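Mosquitocidal toxin (Lysinibacillus sphaericus, PDB 2VSE) kills mosquito larvae, probably by ADP-ribosylating proteins of the target cell with an enzymatic domain that accompanies ricin-B-like lectin domains. Local coordinates at residues 776-781 against 796-801; 761-766 against 818-823; 754-759 against 770-775; 588-593 against 782-787. All coordinates share one frame; numbering follows the deposited sequence.

Overall arrangement
Followed from the N terminus, the chain first enters contact 4 at 588-593, in a loop of the trefoil-like region preceding the last ricin-B-like one. All other segments belong to that last region. There 754-759 meets 770-775, closing contact 3 as a short local loop wholly within the span of contact 4. Residues 761-766 open contact 2 before contact 3 has closed, so these two cross. Segment 776-781 starts contact 1, and the next residues, 782-787, complete contact 4, which crosses contacts 1 and 2. Contact 1 closes at 796-801 and contact 2 at 818-823, the latter enclosing the former. Contacts 1 and 4 share strand 780-786, which ties the open end of its hairpin to the preceding trefoil-like region.

Contact 1: residues 776-781 against 796-801; sequences DLRSYW and NAFDTS
Arg778 and Phe798 run side by side in the same direction, with the guanidinium laid flat over one face of the phenyl ring. The planes are 24° apart and Arg778 CZ stands 4.2 Å from the centroid of the Phe798 ring, a cation-pi stack. Arg778 CG rests 3.7 Å from Phe798 CG, and the extended chain from there to NE carries the charge along the ring. Leu777 comes to the same ring differently, its CB lying at the edge, 4.0 Å from Phe798 CB.

Strands 780-786 and 791-796 form an antiparallel hairpin of the ricin-B-type beta-trefoil, and the two segments sit at its open end. Trp781 and Asn796 make a non-hydrogen-bonded pair there, followed by a bond from Ala797 N to Tyr780 O of 2.9 Å. Beside it the CB atoms of Tyr780 and Ala797 pack together. The amide of Asn796 is steeply inclined to the indole, at 67°, and its ND2 sits over the indole face, 3.5 Å from Trp781 CH2.

With CG anti to the backbone N (chi1 -170°), Asn796 sends ND2 toward the 3-10 segment 777-779, where it donates to Arg778 O at 3.3 Å. That donor stands well above the carbonyl plane, although the acceptor lies close to the plane of the amide. The other end of the amide is also used: Asn796 OD1 accepts from Asp799 N at 3.2 Å, an Asx motif that shapes the following loop. Trp781 NE1 donates to Leu757 O of strand 755-758, and the hydroxyl of Tyr780 is hydrogen-bonded to Asn774 O.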
# COMPACT_ATOMS: atom_id res chain seq x y z
N ASP A 776 -19.70 39.77 -0.57
CA ASP A 776 -18.89 40.61 0.31
C ASP A 776 -17.62 39.88 0.80
O ASP A 776 -17.65 39.13 1.78
CB ASP A 776 -19.73 41.13 1.49
CG ASP A 776 -19.03 42.21 2.33
OD1 ASP A 776 -17.80 42.40 2.27
OD2 ASP A 776 -19.75 42.89 3.09
N LEU A 777 -16.51 40.12 0.11
CA LEU A 777 -15.25 39.42 0.40
C LEU A 777 -14.76 39.61 1.84
O LEU A 777 -13.97 38.79 2.33
CB LEU A 777 -14.16 39.79 -0.61
CG LEU A 777 -14.38 39.33 -2.06
CD1 LEU A 777 -13.20 39.71 -2.95
CD2 LEU A 777 -14.66 37.81 -2.17
N ARG A 778 -15.23 40.64 2.52
CA ARG A 778 -14.86 40.80 3.93
C ARG A 778 -15.38 39.68 4.83
O ARG A 778 -14.84 39.47 5.91
CB ARG A 778 -15.28 42.16 4.49
CG ARG A 778 -14.59 43.37 3.87
CD ARG A 778 -15.10 44.64 4.54
NE ARG A 778 -14.57 45.82 3.89
CZ ARG A 778 -13.56 46.55 4.37
NH1 ARG A 778 -12.97 46.22 5.52
NH2 ARG A 778 -13.15 47.62 3.69
N SER A 779 -16.43 38.98 4.39
CA SER A 779 -16.99 37.85 5.13
C SER A 779 -16.44 36.47 4.68
O SER A 779 -16.88 35.43 5.20
CB SER A 779 -18.51 37.87 5.02
OG SER A 779 -18.92 37.57 3.71
N TYR A 780 -15.50 36.48 3.72
CA TYR A 780 -14.93 35.25 3.18
C TYR A 780 -13.54 34.99 3.71
O TYR A 780 -12.75 35.92 3.88
CB TYR A 780 -14.91 35.29 1.65
CG TYR A 780 -16.25 34.92 1.07
CD1 TYR A 780 -16.63 33.59 0.93
CD2 TYR A 780 -17.16 35.92 0.69
CE1 TYR A 780 -17.87 33.25 0.42
CE2 TYR A 780 -18.39 35.59 0.17
CZ TYR A 780 -18.75 34.26 0.05
OH TYR A 780 -19.97 33.93 -0.46
N TRP A 781 -13.24 33.73 3.99
CA TRP A 781 -11.96 33.38 4.59
C TRP A 781 -11.39 32.16 3.87
O TRP A 781 -12.12 31.21 3.54
CB TRP A 781 -12.14 33.09 6.08
CG TRP A 781 -12.79 34.27 6.80
CD1 TRP A 781 -14.12 34.51 6.94
CD2 TRP A 781 -12.12 35.36 7.45
NE1 TRP A 781 -14.32 35.68 7.61
CE2 TRP A 781 -13.12 36.23 7.94
CE3 TRP A 781 -10.77 35.70 7.65
CZ2 TRP A 781 -12.82 37.40 8.64
CZ3 TRP A 781 -10.47 36.88 8.34
CH2 TRP A 781 -11.49 37.71 8.83
N ASN A 796 -8.15 36.35 5.32
CA ASN A 796 -9.26 37.08 4.76
C ASN A 796 -9.23 37.13 3.24
O ASN A 796 -8.15 37.18 2.66
CB ASN A 796 -9.29 38.50 5.31
CG ASN A 796 -10.56 39.21 4.96
OD1 ASN A 796 -10.53 40.19 4.22
ND2 ASN A 796 -11.69 38.71 5.45
N ALA A 797 -10.40 37.14 2.60
CA ALA A 797 -10.48 37.19 1.14
C ALA A 797 -10.50 38.63 0.58
O ALA A 797 -10.13 38.87 -0.57
CB ALA A 797 -11.68 36.42 0.67
N PHE A 798 -10.92 39.59 1.39
CA PHE A 798 -10.96 40.97 0.94
C PHE A 798 -9.54 41.50 0.79
O PHE A 798 -9.20 42.17 -0.20
CB PHE A 798 -11.77 41.87 1.89
CG PHE A 798 -11.83 43.30 1.46
CD1 PHE A 798 -12.74 43.71 0.48
CD2 PHE A 798 -10.95 44.24 2.00
CE1 PHE A 798 -12.78 45.06 0.04
CE2 PHE A 798 -10.98 45.57 1.58
CZ PHE A 798 -11.91 45.99 0.59
N ASP A 799 -8.73 41.23 1.80
CA ASP A 799 -7.34 41.61 1.79
C ASP A 799 -6.56 40.40 2.27
O ASP A 799 -6.60 40.06 3.45
CB ASP A 799 -7.07 42.81 2.70
CG ASP A 799 -5.65 43.35 2.57
OD1 ASP A 799 -4.74 42.55 2.30
OD2 ASP A 799 -5.44 44.57 2.72
N THR A 800 -5.85 39.75 1.35
CA THR A 800 -5.25 38.45 1.62
C THR A 800 -3.96 38.55 2.43
O THR A 800 -3.27 37.55 2.62
CB THR A 800 -4.91 37.73 0.33
OG1 THR A 800 -4.07 38.58 -0.47
CG2 THR A 800 -6.19 37.38 -0.44
N SER A 801 -3.62 39.75 2.88
CA SER A 801 -2.43 39.99 3.69
C SER A 801 -2.68 39.66 5.16
O SER A 801 -1.72 39.56 5.94
CB SER A 801 -1.95 41.45 3.60
OG SER A 801 -1.34 41.74 2.33

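Contact 2: residues 761-766 against 818-823; sequences GGHNIV and ITYQNY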
# COMPACT_ATOMS: atom_id res chain seq x y z
N GLY A 761 -10.28 45.40 8.70
CA GLY A 761 -9.00 46.04 8.44
C GLY A 761 -7.90 45.32 9.20
O GLY A 761 -8.15 44.72 10.25
N GLY A 762 -6.68 45.38 8.67
CA GLY A 762 -5.50 44.90 9.37
C GLY A 762 -5.33 45.68 10.65
O GLY A 762 -5.65 46.88 10.70
N HIS A 763 -4.80 44.99 11.69
CA HIS A 763 -4.66 45.51 13.09
C HIS A 763 -6.00 45.60 13.86
O HIS A 763 -6.03 45.90 15.03
CB HIS A 763 -3.84 46.85 13.19
CG HIS A 763 -3.01 47.02 14.47
ND1 HIS A 763 -3.14 48.10 15.31
CD2 HIS A 763 -1.99 46.28 14.99
CE1 HIS A 763 -2.26 48.03 16.29
NE2 HIS A 763 -1.55 46.92 16.15
N ASN A 764 -7.14 45.34 13.20
CA ASN A 764 -8.41 45.64 13.87
C ASN A 764 -9.12 44.41 14.38
O ASN A 764 -8.92 43.33 13.86
CB ASN A 764 -9.28 46.51 13.00
CG ASN A 764 -8.62 47.82 12.70
OD1 ASN A 764 -7.75 48.25 13.44
ND2 ASN A 764 -9.02 48.47 11.61
N ILE A 765 -9.91 44.56 15.42
CA ILE A 765 -10.75 43.48 15.90
C ILE A 765 -11.68 42.96 14.78
O ILE A 765 -12.24 43.71 14.00
CB ILE A 765 -11.57 43.92 17.15
CG1 ILE A 765 -10.63 44.21 18.35
CG2 ILE A 765 -12.67 42.88 17.51
CD1 ILE A 765 -11.23 45.04 19.49
N VAL A 766 -11.83 41.65 14.73
CA VAL A 766 -12.72 41.02 13.78
C VAL A 766 -14.17 41.13 14.26
O VAL A 766 -14.49 40.72 15.38
CB VAL A 766 -12.31 39.57 13.59
CG1 VAL A 766 -13.18 38.92 12.56
CG2 VAL A 766 -10.84 39.54 13.16
N ILE A 818 -8.07 39.68 16.28
CA ILE A 818 -7.79 40.76 15.30
C ILE A 818 -7.38 40.09 13.99
O ILE A 818 -7.36 38.84 13.91
CB ILE A 818 -6.67 41.72 15.78
CG1 ILE A 818 -5.37 40.96 16.07
CG2 ILE A 818 -7.12 42.54 17.01
CD1 ILE A 818 -4.13 41.82 16.01
N THR A 819 -7.09 40.88 12.97
CA THR A 819 -6.39 40.32 11.81
C THR A 819 -5.04 40.98 11.73
O THR A 819 -4.93 42.16 11.98
CB THR A 819 -7.11 40.50 10.49
OG1 THR A 819 -7.49 41.87 10.34
CG2 THR A 819 -8.35 39.60 10.41
N TYR A 820 -4.03 40.22 11.35
CA TYR A 820 -2.67 40.68 11.38
C TYR A 820 -1.92 39.98 10.28
O TYR A 820 -2.38 38.95 9.77
CB TYR A 820 -2.05 40.36 12.76
CG TYR A 820 -0.89 41.26 13.10
CD1 TYR A 820 -1.07 42.62 13.25
CD2 TYR A 820 0.41 40.76 13.21
CE1 TYR A 820 -0.00 43.46 13.53
CE2 TYR A 820 1.47 41.59 13.47
CZ TYR A 820 1.26 42.94 13.64
OH TYR A 820 2.31 43.79 13.92
N GLN A 821 -0.76 40.52 9.91
CA GLN A 821 0.11 39.84 8.94
C GLN A 821 0.48 38.44 9.44
O GLN A 821 0.61 38.20 10.65
CB GLN A 821 1.38 40.64 8.71
CG GLN A 821 1.14 41.94 7.95
CD GLN A 821 0.80 43.16 8.86
OE1 GLN A 821 0.36 43.03 10.03
NE2 GLN A 821 1.01 44.36 8.29
N ASN A 822 0.67 37.53 8.49
CA ASN A 822 0.99 36.16 8.84
C ASN A 822 2.45 35.96 9.24
O ASN A 822 3.35 36.13 8.42
CB ASN A 822 0.63 35.22 7.69
CG ASN A 822 0.89 33.76 8.06
OD1 ASN A 822 0.86 33.39 9.25
ND2 ASN A 822 1.17 32.92 7.05
N TYR A 823 2.67 35.54 10.48
CA TYR A 823 4.02 35.18 10.93
C TYR A 823 4.16 33.66 11.19
O TYR A 823 5.23 33.20 11.56
CB TYR A 823 4.36 35.90 12.24
CG TYR A 823 4.56 37.41 12.19
CD1 TYR A 823 5.08 38.07 11.07
CD2 TYR A 823 4.28 38.18 13.32
CE1 TYR A 823 5.28 39.47 11.06
CE2 TYR A 823 4.50 39.56 13.35
CZ TYR A 823 4.99 40.20 12.22
OH TYR A 823 5.18 41.56 12.28
O HOH W 1 -10.16 42.72 11.20
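The carbonyl oxygen of Asn764 is gripped from several directions. Thr819 N donates to Asn764 O at 3.2 Å, water 1 donates to the same oxygen at 3.0 Å, and the CA-H of Ile818 approaches it as well. The water is held in turn by the strand: Thr819 OG1 donates to it at 2.9 Å, so hydroxyl, water and carbonyl form a relay. This use of the hydroxyl follows from chi1 of 50°, which sets OG1 between the backbone N and the carbonyl carbon and leaves CG2 to pack 3.7 Å from Val766 CG2.

The loop offers its backbone through a type II turn from Gly761 to Asn764, closed by Asn764 N to Gly761 O. At its third position His763 adopts a positive phi, and its amide points at the strand, donating to Thr819 O at 2.8 Å with the donor almost in line with the C=O bond. Thr819 thus engages the turn directly through N and O, and through water with OG1.

Side chains add flanking contacts. His763 and Tyr820 lie alongside each other and meet edge against edge, His763 CD2 being 3.7 Å from Tyr820 CE1. Ile765 and Ile818 cross at about a right angle, with Ile765 CG1 4.1 Å from Ile818 CG2. Strand 817-821 pairs on its other side with 802-806, so the turn is attached to a hairpin of the ricin-B-like trefoil.

Because both direct hydrogen bonds run between main-chain groups, the attachment probably depends more on the shape of the turn than on the identity of its side chains, while the threonine hydroxyl adds its part through water.

Contact 3: residues 754-759 against 770-775; sequences DNFLYF and RNVTND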
# COMPACT_ATOMS: atom_id res chain seq x y z
N ASP A 754 -27.19 34.33 11.50
CA ASP A 754 -26.94 35.37 10.50
C ASP A 754 -25.77 36.30 10.90
O ASP A 754 -25.63 37.42 10.40
CB ASP A 754 -28.24 36.16 10.22
CG ASP A 754 -28.85 36.80 11.49
OD1 ASP A 754 -28.42 36.50 12.63
OD2 ASP A 754 -29.79 37.62 11.35
N ASN A 755 -24.90 35.82 11.77
CA ASN A 755 -23.78 36.60 12.23
C ASN A 755 -22.52 36.05 11.60
O ASN A 755 -22.22 34.87 11.76
CB ASN A 755 -23.68 36.52 13.75
CG ASN A 755 -24.96 36.97 14.45
OD1 ASN A 755 -25.18 38.16 14.66
ND2 ASN A 755 -25.81 36.01 14.83
N PHE A 756 -21.77 36.91 10.89
CA PHE A 756 -20.64 36.46 10.10
C PHE A 756 -19.31 37.01 10.61
O PHE A 756 -19.21 38.19 10.94
CB PHE A 756 -20.82 36.89 8.63
CG PHE A 756 -21.94 36.18 7.90
CD1 PHE A 756 -21.66 35.16 6.98
CD2 PHE A 756 -23.27 36.54 8.12
CE1 PHE A 756 -22.69 34.50 6.29
CE2 PHE A 756 -24.32 35.88 7.43
CZ PHE A 756 -24.03 34.86 6.52
N LEU A 757 -18.31 36.16 10.68
CA LEU A 757 -16.93 36.61 10.88
C LEU A 757 -16.59 37.58 9.75
O LEU A 757 -16.67 37.24 8.56
CB LEU A 757 -15.98 35.42 10.85
CG LEU A 757 -14.98 35.35 12.00
CD1 LEU A 757 -15.66 35.39 13.37
CD2 LEU A 757 -14.12 34.10 11.86
N TYR A 758 -16.21 38.80 10.13
CA TYR A 758 -16.16 39.91 9.17
C TYR A 758 -14.91 40.78 9.38
O TYR A 758 -14.63 41.25 10.48
CB TYR A 758 -17.41 40.74 9.33
CG TYR A 758 -17.70 41.66 8.18
CD1 TYR A 758 -18.37 41.20 7.05
CD2 TYR A 758 -17.32 43.01 8.23
CE1 TYR A 758 -18.63 42.04 6.00
CE2 TYR A 758 -17.59 43.86 7.18
CZ TYR A 758 -18.25 43.37 6.07
OH TYR A 758 -18.53 44.22 5.04
N PHE A 759 -14.18 40.99 8.30
CA PHE A 759 -12.91 41.73 8.29
C PHE A 759 -13.16 43.21 8.46
O PHE A 759 -14.06 43.77 7.84
CB PHE A 759 -12.20 41.46 6.97
CG PHE A 759 -10.92 42.22 6.77
CD1 PHE A 759 -9.78 41.88 7.49
CD2 PHE A 759 -10.85 43.23 5.83
CE1 PHE A 759 -8.60 42.56 7.29
CE2 PHE A 759 -9.66 43.92 5.63
CZ PHE A 759 -8.54 43.58 6.35
N ARG A 770 -24.18 41.10 10.78
CA ARG A 770 -25.45 40.65 10.21
C ARG A 770 -25.61 41.16 8.78
O ARG A 770 -24.93 42.10 8.37
CB ARG A 770 -26.61 41.21 11.04
CG ARG A 770 -26.73 40.67 12.45
CD ARG A 770 -27.89 41.38 13.18
NE ARG A 770 -29.14 41.36 12.42
CZ ARG A 770 -30.22 42.08 12.73
NH1 ARG A 770 -30.20 42.88 13.79
NH2 ARG A 770 -31.32 42.00 11.98
N ASN A 771 -26.53 40.58 8.02
CA ASN A 771 -26.96 41.20 6.75
C ASN A 771 -25.88 41.13 5.65
O ASN A 771 -25.90 41.96 4.75
CB ASN A 771 -27.30 42.70 6.94
CG ASN A 771 -28.64 42.96 7.64
OD1 ASN A 771 -29.68 42.43 7.23
ND2 ASN A 771 -28.63 43.83 8.65
N VAL A 772 -24.93 40.19 5.71
CA VAL A 772 -23.86 40.22 4.71
C VAL A 772 -24.30 39.66 3.36
O VAL A 772 -25.00 38.64 3.29
CB VAL A 772 -22.53 39.58 5.17
CG1 VAL A 772 -22.22 39.94 6.63
CG2 VAL A 772 -22.52 38.07 4.95
N THR A 773 -23.91 40.35 2.29
CA THR A 773 -24.28 39.92 0.93
C THR A 773 -23.35 38.80 0.49
O THR A 773 -22.22 38.70 0.98
CB THR A 773 -24.25 41.09 -0.09
OG1 THR A 773 -22.89 41.45 -0.38
CG2 THR A 773 -25.02 42.31 0.45
N ASN A 774 -23.80 37.98 -0.45
CA ASN A 774 -23.04 36.81 -0.88
C ASN A 774 -21.68 37.10 -1.52
O ASN A 774 -20.82 36.24 -1.57
CB ASN A 774 -23.88 35.91 -1.79
CG ASN A 774 -24.64 34.84 -1.01
OD1 ASN A 774 -25.83 34.60 -1.26
ND2 ASN A 774 -23.96 34.20 -0.05
N ASP A 775 -21.52 38.32 -2.03
CA ASP A 775 -20.28 38.69 -2.70
C ASP A 775 -19.35 39.54 -1.83
O ASP A 775 -18.30 39.98 -2.30
CB ASP A 775 -20.58 39.40 -4.02
CG ASP A 775 -21.04 38.43 -5.12
OD1 ASP A 775 -20.54 37.27 -5.15
OD2 ASP A 775 -21.89 38.82 -5.97
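Val772 presses one methyl onto the middle of the Phe756 ring, and the side chains pack closely here. Its CG2 stands 3.4 Å from the ring centroid of Phe756 and only 7° off the normal, a CH-pi contact in which all six ring carbons are at similar range. The second methyl reaches past the ring: Val772 CG1 lies 3.9 Å from Phe756 CB and 4.1 Å from Tyr758 CD1. The branch facing the ring, CG2, is the one placed between the backbone N and the carbonyl carbon, whereas CG1, anti to the latter, lies between Phe756 and Tyr758 and touches both.

Phe756 and Tyr758 can share one valine because they are two apart on strand 755-758 and send their side chains to the same side. That strand pairs antiparallel with 767-769, forming a hairpin of the ricin-B-like trefoil, and 770-775 is the chain that leaves it and folds back against the side chains of Phe756 and Tyr758. The ring of His751 also meets Phe756, while the Tyr758 hydroxyl is bonded to Asp776.

Toward solvent the side chains fit more loosely. Asp754 and Arg770 lie alongside each other, yet Asp754 OD2 comes no nearer than 3.9 Å to Arg770 NE, a long salt bridge, with carboxylate and guanidinium inclined at 36°. The arginine chain is bent at chi3, and its CG passes 3.7 Å from Asn755 OD1. The backbones of this pair do come close: no hydrogen bond spans the two segments, but the closest approach across them is a CA-H...O contact, Arg770 CA to Asp754 O at 3.2 Å, nearly straight at 171°.

Contact 4: residues 588-593 against 782-787; sequences NNYSSN and YVEYNF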
# COMPACT_ATOMS: atom_id res chain seq x y z
N ASN A 588 0.52 35.07 -2.50
CA ASN A 588 -0.70 34.54 -3.08
C ASN A 588 -1.89 35.47 -2.92
O ASN A 588 -2.11 36.04 -1.86
CB ASN A 588 -1.04 33.14 -2.54
CG ASN A 588 -2.30 32.54 -3.18
OD1 ASN A 588 -2.59 32.76 -4.37
ND2 ASN A 588 -3.05 31.77 -2.40
N ASN A 589 -2.65 35.59 -4.01
CA ASN A 589 -3.86 36.39 -4.03
C ASN A 589 -5.08 35.66 -4.54
O ASN A 589 -6.16 36.24 -4.62
CB ASN A 589 -3.68 37.57 -4.96
CG ASN A 589 -3.16 38.75 -4.25
OD1 ASN A 589 -3.73 39.19 -3.25
ND2 ASN A 589 -2.07 39.30 -4.76
N TYR A 590 -4.88 34.41 -4.94
CA TYR A 590 -5.94 33.62 -5.57
C TYR A 590 -6.45 34.24 -6.88
O TYR A 590 -7.61 34.05 -7.25
CB TYR A 590 -7.09 33.36 -4.57
CG TYR A 590 -6.71 32.46 -3.41
CD1 TYR A 590 -6.77 31.07 -3.52
CD2 TYR A 590 -6.28 33.01 -2.20
CE1 TYR A 590 -6.42 30.24 -2.46
CE2 TYR A 590 -5.94 32.20 -1.13
CZ TYR A 590 -6.00 30.81 -1.27
OH TYR A 590 -5.65 30.01 -0.22
N SER A 591 -5.60 34.99 -7.58
CA SER A 591 -5.98 35.47 -8.90
C SER A 591 -5.69 34.42 -9.96
O SER A 591 -4.92 33.48 -9.73
CB SER A 591 -5.36 36.82 -9.25
OG SER A 591 -4.09 36.99 -8.64
N SER A 592 -6.34 34.57 -11.10
CA SER A 592 -6.27 33.58 -12.17
C SER A 592 -4.86 33.25 -12.65
O SER A 592 -4.58 32.10 -12.95
CB SER A 592 -7.13 34.03 -13.36
OG SER A 592 -8.48 34.16 -12.98
N ASN A 593 -3.98 34.25 -12.71
CA ASN A 593 -2.62 34.01 -13.19
C ASN A 593 -1.74 33.26 -12.18
O ASN A 593 -0.57 32.98 -12.45
CB ASN A 593 -1.97 35.33 -13.61
CG ASN A 593 -1.83 36.28 -12.46
OD1 ASN A 593 -2.81 36.64 -11.81
ND2 ASN A 593 -0.60 36.70 -12.20
N TYR A 782 -10.09 32.20 3.58
CA TYR A 782 -9.38 31.01 3.11
C TYR A 782 -8.90 30.26 4.34
O TYR A 782 -8.40 30.88 5.31
CB TYR A 782 -8.18 31.38 2.24
CG TYR A 782 -8.54 32.23 1.05
CD1 TYR A 782 -9.13 31.66 -0.10
CD2 TYR A 782 -8.32 33.60 1.07
CE1 TYR A 782 -9.47 32.46 -1.19
CE2 TYR A 782 -8.64 34.39 -0.02
CZ TYR A 782 -9.22 33.83 -1.13
OH TYR A 782 -9.50 34.65 -2.19
N VAL A 783 -9.06 28.94 4.31
CA VAL A 783 -8.55 28.09 5.36
C VAL A 783 -7.40 27.27 4.78
O VAL A 783 -7.60 26.43 3.92
CB VAL A 783 -9.70 27.24 5.96
CG1 VAL A 783 -9.21 26.36 7.08
CG2 VAL A 783 -10.82 28.15 6.46
N GLU A 784 -6.19 27.53 5.23
CA GLU A 784 -4.99 27.00 4.57
C GLU A 784 -4.18 26.18 5.55
O GLU A 784 -3.79 26.69 6.59
CB GLU A 784 -4.13 28.15 4.02
CG GLU A 784 -4.90 29.10 3.08
CD GLU A 784 -4.11 30.36 2.69
OE1 GLU A 784 -3.09 30.70 3.34
OE2 GLU A 784 -4.52 31.02 1.71
N TYR A 785 -3.95 24.91 5.21
CA TYR A 785 -3.14 24.06 6.03
C TYR A 785 -1.67 24.40 5.85
O TYR A 785 -1.19 24.53 4.72
CB TYR A 785 -3.38 22.57 5.71
CG TYR A 785 -2.64 21.66 6.68
CD1 TYR A 785 -3.01 21.61 8.03
CD2 TYR A 785 -1.56 20.90 6.27
CE1 TYR A 785 -2.34 20.81 8.94
CE2 TYR A 785 -0.87 20.09 7.19
CZ TYR A 785 -1.28 20.06 8.52
OH TYR A 785 -0.63 19.27 9.43
N ASN A 786 -0.95 24.53 6.96
CA ASN A 786 0.48 24.75 6.91
C ASN A 786 1.23 23.51 7.40
O ASN A 786 1.06 23.08 8.55
CB ASN A 786 0.88 26.01 7.69
CG ASN A 786 2.37 26.33 7.56
OD1 ASN A 786 3.19 25.75 8.26
ND2 ASN A 786 2.71 27.24 6.67
N PHE A 787 2.03 22.93 6.52
CA PHE A 787 2.62 21.61 6.74
C PHE A 787 3.72 21.62 7.78
O PHE A 787 3.84 20.70 8.59
CB PHE A 787 3.16 21.04 5.43
CG PHE A 787 2.10 20.51 4.53
CD1 PHE A 787 1.80 19.15 4.51
CD2 PHE A 787 1.37 21.38 3.71
CE1 PHE A 787 0.79 18.65 3.70
CE2 PHE A 787 0.36 20.89 2.89
CZ PHE A 787 0.06 19.53 2.88
O HOH W 2 -2.49 31.77 0.24
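This buried contact lies where two trefoil-like regions of the chain meet, a loop after strand 583-587 packing on strand 780-786 of the last ricin-B-like region. At its centre the rings of Tyr590 and Tyr782 form an offset stack, their centroids 3.7 Å apart and their planes within 9° of parallel. The side chains slide past each other in opposite directions, which brings Tyr590 CD2 against Tyr782 CZ.

The opposite face of the Tyr590 ring is met near its rim by Asn588 ND2. Asn588 also braces the loop, its OD1 accepting from Tyr590 N at 2.9 Å in an Asx turn.

Beyond the stack the Tyr590 hydroxyl donates to Glu784 OE2, which lies near the ring plane; the modelled length of 2.5 Å between Tyr590 OH and Glu784 OE2 is very short and should be read with caution. Water 2 donates to the same OE2 and accepts from Asn588 ND2 at 2.7 Å. Glu784 OE1 is paired with Arg795 on the adjoining strand, which would probably keep the carboxylate charged. Aromatic stacking with a buried polar rim thus joins a loop of one beta-trefoil to a hairpin strand of another.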